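PDB 1KA2: thermostable carboxypeptidase 1 from Pyrococcus furiosus, which removes amino acids one at a time from the C-terminus of peptides as a broad-specificity, cobalt-dependent M32 metallocarboxypeptidase. Local coordinates for residues A[130-135]-A[378-383]; A[360-365]-A[393-398]. All coordinates share one frame; numbering follows the deposited sequence.

Interaction 1 of 2, residues A[130-135]-A[378-383]; sequences KFEPWL and IKAKDL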
loop_
_atom_site.group_PDB
_atom_site.type_symbol
_atom_site.label_atom_id
_atom_site.label_comp_id
_atom_site.label_asym_id
_atom_site.label_seq_id
_atom_site.Cartn_x
_atom_site.Cartn_y
_atom_site.Cartn_z
ATOM N N LYS A 130 15.924 -27.722 17.660
ATOM C CA LYS A 130 15.847 -26.262 17.696
ATOM C C LYS A 130 14.419 -25.723 17.748
ATOM O O LYS A 130 14.217 -24.546 18.042
ATOM C CB LYS A 130 16.546 -25.644 16.486
ATOM C CG LYS A 130 17.830 -24.886 16.807
ATOM C CD LYS A 130 18.043 -23.756 15.792
ATOM C CE LYS A 130 19.484 -23.236 15.749
ATOM N NZ LYS A 130 19.755 -22.055 16.626
ATOM N N PHE A 131 13.433 -26.567 17.449
ATOM C CA PHE A 131 12.036 -26.140 17.484
ATOM C C PHE A 131 11.269 -26.820 18.619
ATOM O O PHE A 131 10.339 -26.242 19.185
ATOM C CB PHE A 131 11.349 -26.436 16.140
ATOM C CG PHE A 131 9.918 -25.957 16.064
ATOM C CD1 PHE A 131 9.603 -24.617 16.277
ATOM C CD2 PHE A 131 8.884 -26.845 15.776
ATOM C CE1 PHE A 131 8.285 -24.172 16.208
ATOM C CE2 PHE A 131 7.565 -26.406 15.706
ATOM C CZ PHE A 131 7.268 -25.066 15.922
ATOM N N GLU A 132 11.683 -28.040 18.955
ATOM C CA GLU A 132 11.040 -28.840 19.992
ATOM C C GLU A 132 10.529 -28.080 21.218
ATOM O O GLU A 132 9.324 -28.062 21.479
ATOM C CB GLU A 132 11.975 -29.965 20.450
ATOM C CG GLU A 132 11.266 -31.088 21.205
ATOM C CD GLU A 132 12.221 -31.930 22.033
ATOM O OE1 GLU A 132 13.306 -32.276 21.523
ATOM O OE2 GLU A 132 11.885 -32.252 23.193
ATOM N N PRO A 133 11.427 -27.450 21.996
ATOM C CA PRO A 133 10.933 -26.723 23.173
ATOM C C PRO A 133 9.868 -25.686 22.816
ATOM O O PRO A 133 8.909 -25.500 23.557
ATOM C CB PRO A 133 12.201 -26.097 23.754
ATOM C CG PRO A 133 13.048 -25.869 22.538
ATOM C CD PRO A 133 12.854 -27.163 21.768
ATOM N N TRP A 134 10.038 -25.023 21.676
ATOM C CA TRP A 134 9.073 -24.024 21.227
ATOM C C TRP A 134 7.726 -24.666 20.951
ATOM O O TRP A 134 6.680 -24.035 21.158
ATOM C CB TRP A 134 9.565 -23.314 19.964
ATOM C CG TRP A 134 10.685 -22.371 20.234
ATOM C CD1 TRP A 134 12.004 -22.550 19.932
ATOM C CD2 TRP A 134 10.596 -21.119 20.918
ATOM N NE1 TRP A 134 12.744 -21.487 20.390
ATOM C CE2 TRP A 134 11.905 -20.593 21.001
ATOM C CE3 TRP A 134 9.535 -20.389 21.475
ATOM C CZ2 TRP A 134 12.183 -19.367 21.620
ATOM C CZ3 TRP A 134 9.810 -19.174 22.087
ATOM C CH2 TRP A 134 11.125 -18.676 22.156
ATOM N N LEU A 135 7.748 -25.918 20.491
ATOM C CA LEU A 135 6.508 -26.633 20.203
ATOM C C LEU A 135 5.776 -26.968 21.504
ATOM O O LEU A 135 4.549 -26.960 21.552
ATOM C CB LEU A 135 6.781 -27.921 19.426
ATOM C CG LEU A 135 5.860 -28.187 18.227
ATOM C CD1 LEU A 135 5.959 -29.659 17.809
ATOM C CD2 LEU A 135 4.430 -27.837 18.571
ATOM N N ILE A 378 0.357 -34.901 25.387
ATOM C CA ILE A 378 1.307 -35.280 24.359
ATOM C C ILE A 378 2.641 -34.571 24.536
ATOM O O ILE A 378 2.732 -33.441 25.010
ATOM C CB ILE A 378 0.774 -35.011 22.963
ATOM C CG1 ILE A 378 -0.563 -35.734 22.805
ATOM C CG2 ILE A 378 1.791 -35.503 21.934
ATOM C CD1 ILE A 378 -0.489 -37.220 23.049
ATOM N N LYS A 379 3.678 -35.263 24.105
ATOM C CA LYS A 379 5.050 -34.808 24.216
ATOM C C LYS A 379 5.670 -34.407 22.873
ATOM O O LYS A 379 5.708 -35.204 21.943
ATOM C CB LYS A 379 5.832 -35.944 24.874
ATOM C CG LYS A 379 5.166 -37.332 24.701
ATOM C CD LYS A 379 4.642 -37.883 26.035
ATOM C CE LYS A 379 5.638 -37.583 27.165
ATOM N NZ LYS A 379 5.245 -38.150 28.474
ATOM N N ALA A 380 6.159 -33.174 22.781
ATOM C CA ALA A 380 6.752 -32.690 21.536
ATOM C C ALA A 380 7.812 -33.628 20.969
ATOM O O ALA A 380 7.836 -33.921 19.767
ATOM C CB ALA A 380 7.353 -31.321 21.746
ATOM N N LYS A 381 8.697 -34.083 21.846
ATOM C CA LYS A 381 9.763 -34.988 21.446
ATOM C C LYS A 381 9.199 -36.259 20.818
ATOM O O LYS A 381 9.902 -36.966 20.120
ATOM C CB LYS A 381 10.615 -35.379 22.652
ATOM C CG LYS A 381 9.889 -36.303 23.619
ATOM C CD LYS A 381 10.881 -37.095 24.462
ATOM C CE LYS A 381 10.199 -38.231 25.226
ATOM N NZ LYS A 381 11.161 -39.188 25.845
ATOM N N ASP A 382 7.931 -36.549 21.070
ATOM C CA ASP A 382 7.309 -37.749 20.523
ATOM C C ASP A 382 6.460 -37.540 19.277
ATOM O O ASP A 382 5.968 -38.504 18.688
ATOM C CB ASP A 382 6.466 -38.426 21.606
ATOM C CG ASP A 382 7.315 -39.140 22.637
ATOM O OD1 ASP A 382 7.424 -40.374 22.535
ATOM O OD2 ASP A 382 7.871 -38.465 23.524
ATOM N N LEU A 383 6.284 -36.283 18.884
ATOM C CA LEU A 383 5.473 -35.967 17.714
ATOM C C LEU A 383 6.068 -36.457 16.386
ATOM O O LEU A 383 5.364 -37.057 15.564
ATOM C CB LEU A 383 5.204 -34.457 17.660
ATOM C CG LEU A 383 4.272 -33.966 18.776
ATOM C CD1 LEU A 383 4.116 -32.456 18.709
ATOM C CD2 LEU A 383 2.907 -34.655 18.652
HETATM O O HOH W 1 9.362 -32.540 24.004
#

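Interaction 2 of 2, residues A[360-365]-A[393-398]; sequences NFHILL and RLLGIR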
loop_
_atom_site.group_PDB
_atom_site.type_symbol
_atom_site.label_atom_id
_atom_site.label_comp_id
_atom_site.label_asym_id
_atom_site.label_seq_id
_atom_site.Cartn_x
_atom_site.Cartn_y
_atom_site.Cartn_z
ATOM N N ASN A 360 -5.974 -34.521 1.112
ATOM C CA ASN A 360 -6.702 -34.623 2.363
ATOM C C ASN A 360 -6.126 -35.576 3.428
ATOM O O ASN A 360 -6.483 -35.481 4.603
ATOM C CB ASN A 360 -8.170 -34.931 2.069
ATOM C CG ASN A 360 -8.904 -33.722 1.497
ATOM O OD1 ASN A 360 -8.792 -32.618 2.028
ATOM N ND2 ASN A 360 -9.656 -33.925 0.424
ATOM N N PHE A 361 -5.218 -36.469 3.042
ATOM C CA PHE A 361 -4.643 -37.378 4.027
ATOM C C PHE A 361 -3.556 -36.638 4.815
ATOM O O PHE A 361 -3.242 -36.981 5.959
ATOM C CB PHE A 361 -4.115 -38.652 3.344
ATOM C CG PHE A 361 -5.217 -39.562 2.836
ATOM C CD1 PHE A 361 -5.489 -39.672 1.474
ATOM C CD2 PHE A 361 -5.999 -40.287 3.726
ATOM C CE1 PHE A 361 -6.523 -40.488 1.004
ATOM C CE2 PHE A 361 -7.040 -41.110 3.268
ATOM C CZ PHE A 361 -7.300 -41.210 1.901
ATOM N N HIS A 362 -3.011 -35.594 4.203
ATOM C CA HIS A 362 -2.002 -34.767 4.860
ATOM C C HIS A 362 -2.714 -33.982 5.955
ATOM O O HIS A 362 -2.159 -33.734 7.022
ATOM C CB HIS A 362 -1.372 -33.810 3.849
ATOM C CG HIS A 362 -0.456 -34.482 2.881
ATOM N ND1 HIS A 362 0.902 -34.594 3.097
ATOM C CD2 HIS A 362 -0.701 -35.088 1.695
ATOM C CE1 HIS A 362 1.455 -35.235 2.083
ATOM N NE2 HIS A 362 0.503 -35.545 1.218
ATOM N N ILE A 363 -3.960 -33.605 5.696
ATOM C CA ILE A 363 -4.728 -32.849 6.684
ATOM C C ILE A 363 -5.243 -33.740 7.831
ATOM O O ILE A 363 -5.245 -33.329 8.997
ATOM C CB ILE A 363 -5.923 -32.130 6.015
ATOM C CG1 ILE A 363 -5.428 -31.259 4.850
ATOM C CG2 ILE A 363 -6.653 -31.289 7.038
ATOM C CD1 ILE A 363 -4.508 -30.101 5.265
ATOM N N LEU A 364 -5.685 -34.954 7.496
ATOM C CA LEU A 364 -6.181 -35.899 8.508
ATOM C C LEU A 364 -5.110 -36.167 9.569
ATOM O O LEU A 364 -5.386 -36.117 10.759
ATOM C CB LEU A 364 -6.604 -37.217 7.838
ATOM C CG LEU A 364 -6.715 -38.490 8.696
ATOM C CD1 LEU A 364 -7.569 -38.236 9.922
ATOM C CD2 LEU A 364 -7.308 -39.618 7.846
ATOM N N LEU A 365 -3.880 -36.433 9.147
ATOM C CA LEU A 365 -2.822 -36.695 10.118
ATOM C C LEU A 365 -2.552 -35.462 10.990
ATOM O O LEU A 365 -2.389 -35.573 12.210
ATOM C CB LEU A 365 -1.550 -37.165 9.400
ATOM C CG LEU A 365 -0.347 -36.268 9.119
ATOM C CD1 LEU A 365 0.385 -35.891 10.397
ATOM C CD2 LEU A 365 0.597 -37.040 8.216
ATOM N N ARG A 393 1.297 -44.954 7.476
ATOM C CA ARG A 393 0.034 -45.681 7.516
ATOM C C ARG A 393 -0.985 -45.214 6.468
ATOM O O ARG A 393 -1.838 -45.996 6.046
ATOM C CB ARG A 393 -0.595 -45.560 8.900
ATOM C CG ARG A 393 -1.980 -46.182 9.004
ATOM C CD ARG A 393 -2.620 -45.852 10.333
ATOM N NE ARG A 393 -3.046 -44.454 10.418
ATOM C CZ ARG A 393 -4.229 -43.991 10.022
ATOM N NH1 ARG A 393 -5.124 -44.807 9.503
ATOM N NH2 ARG A 393 -4.529 -42.712 10.176
ATOM N N LEU A 394 -0.904 -43.952 6.043
ATOM C CA LEU A 394 -1.851 -43.414 5.061
ATOM C C LEU A 394 -1.307 -43.350 3.643
ATOM O O LEU A 394 -2.015 -43.618 2.679
ATOM C CB LEU A 394 -2.297 -42.014 5.494
ATOM C CG LEU A 394 -2.972 -41.863 6.863
ATOM C CD1 LEU A 394 -3.191 -40.377 7.138
ATOM C CD2 LEU A 394 -4.289 -42.641 6.901
ATOM N N LEU A 395 -0.049 -42.964 3.506
ATOM C CA LEU A 395 0.543 -42.872 2.176
ATOM C C LEU A 395 1.682 -43.855 1.867
ATOM O O LEU A 395 2.326 -43.753 0.821
ATOM C CB LEU A 395 0.990 -41.418 1.918
ATOM C CG LEU A 395 -0.180 -40.424 1.912
ATOM C CD1 LEU A 395 0.339 -38.969 1.954
ATOM C CD2 LEU A 395 -1.017 -40.695 0.668
ATOM N N GLY A 396 1.958 -44.777 2.782
ATOM C CA GLY A 396 3.011 -45.748 2.530
ATOM C C GLY A 396 4.454 -45.272 2.504
ATOM O O GLY A 396 5.387 -46.074 2.396
ATOM N N ILE A 397 4.649 -43.964 2.609
ATOM C CA ILE A 397 6.003 -43.399 2.594
ATOM C C ILE A 397 6.346 -42.870 3.977
ATOM O O ILE A 397 5.452 -42.523 4.750
ATOM C CB ILE A 397 6.117 -42.266 1.560
ATOM C CG1 ILE A 397 5.102 -41.166 1.886
ATOM C CG2 ILE A 397 5.878 -42.844 0.167
ATOM C CD1 ILE A 397 5.112 -40.006 0.893
ATOM N N ARG A 398 7.637 -42.819 4.291
ATOM C CA ARG A 398 8.081 -42.342 5.593
ATOM C C ARG A 398 9.120 -41.253 5.431
ATOM O O ARG A 398 10.155 -41.467 4.804
ATOM C CB ARG A 398 8.688 -43.483 6.411
ATOM C CG ARG A 398 8.987 -43.089 7.853
ATOM C CD ARG A 398 9.823 -44.136 8.586
ATOM N NE ARG A 398 9.671 -44.032 10.039
ATOM C CZ ARG A 398 8.567 -44.376 10.698
ATOM N NH1 ARG A 398 7.519 -44.851 10.037
ATOM N NH2 ARG A 398 8.507 -44.244 12.015
#

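Interaction 1 of 2, residues A[130-135]-A[378-383]
Leu135 and Leu383 meet at the closed end of this contact, where the first turn of helix 132-149 packs against the short 3-10 turn 380-382 that leads into helix 383-395. Their methyls approach closely, CD1 of Leu135 lying 3.5 Å from CD1 of Leu383, tighter than usual carbon packing, with the two side chains slanting across one another. Both leucines are buried: Leu135 also rests on Phe128 and on Trp412 of helix 411-414, while Leu383 touches Ile406 and Met373.

Ala380 fills the middle. Its CB points at the helix and sits 3.8 Å from the carbonyl O of Glu132 and 4.2 Å from CB of Leu135. Just beyond the segment, Asp136 takes the backbone N-H of Ala380 with OD1, tying the turn directly to the same helix.

Toward solvent the packing gives way to a looser, partly polar edge. CG of Glu132 is anti to the backbone N (chi1 -163°), and the extended chain beyond it brings the carboxylate alongside Lys381, the two side chains pointing the same way, with OE2 of Glu132 3.4 Å from CB of Lys381. The lysine chain departs from the helix, its amine farthest off. A water also bridges the carboxylate to the backbone, donating to Glu132 OE2 at 2.7 Å and accepting from the backbone N of Lys381 at 2.7 Å.

Interaction 2 of 2, residues A[360-365]-A[393-398]
Leu394, in the last turn of helix 383-395, packs its CD1 against Phe361, Leu364 and Leu365 of helix 359-375 and makes the largest single contribution to a buried helix-to-helix contact in this mostly helical M32 peptidase. The apolar contacts centre on that methyl, which lies 4.3 Å from CB of Phe361, 4.2 Å from CD2 of Leu364 and 4.3 Å from CB of Leu365, touching three side chains spread over one turn. The other methyl, CD2, approaches the Phe361 ring obliquely and lies 3.1 Å above the plane of its neighbour Arg393's guanidinium, displaced from the middle of the group.

Contacts between carbon and polar atoms come next. The same CD1 of Leu394 stands 3.6 Å from the carbonyl O of Phe361, an oxygen already engaged by the N-H of Leu365 within the helix. His362 starts out pointing away from the partner segment, but its ring swings back: NE2 of His362 is 3.5 Å from CD1 of Leu395, and the two side chains cross at about a right angle. The joining force across the two segments is therefore van der Waals packing.

Charged groups work around this core. Arg393 forms salt bridges with Glu390 of its own helix and Glu180, and Arg398 with Glu385, Asp389 and Glu392.

Helix 169-192 covers another side of the packing, with Phe176 and Glu180, the partner of Arg393, touching Leu364 and Lys184 touching Phe361, while the side-chain OD1 and ND2 of Asn360 hydrogen-bond to Thr424 and Thr427, respectively, on helix 421-440.

Overall arrangement
Both interactions involve the pair of consecutive helices 359-375 and 383-395, interaction 1 through their connection and the first residue of the second, interaction 2 through the two helices themselves. Along the chain the segments alternate: 130-135, 360-365, 378-383, 393-398. Interaction 2 joins the beginning of the first helix to the end of the second, consistent with a helical hairpin held together at its open end, and interaction 1 ties the connection at the other end to helix 132-149, from much earlier in the sequence. Their centres are 20 Å apart and their nearest atoms about 7 Å, so they do not touch. Both lie on the same side of the chain's centre and away from the metal site of His269, His273 and Glu299.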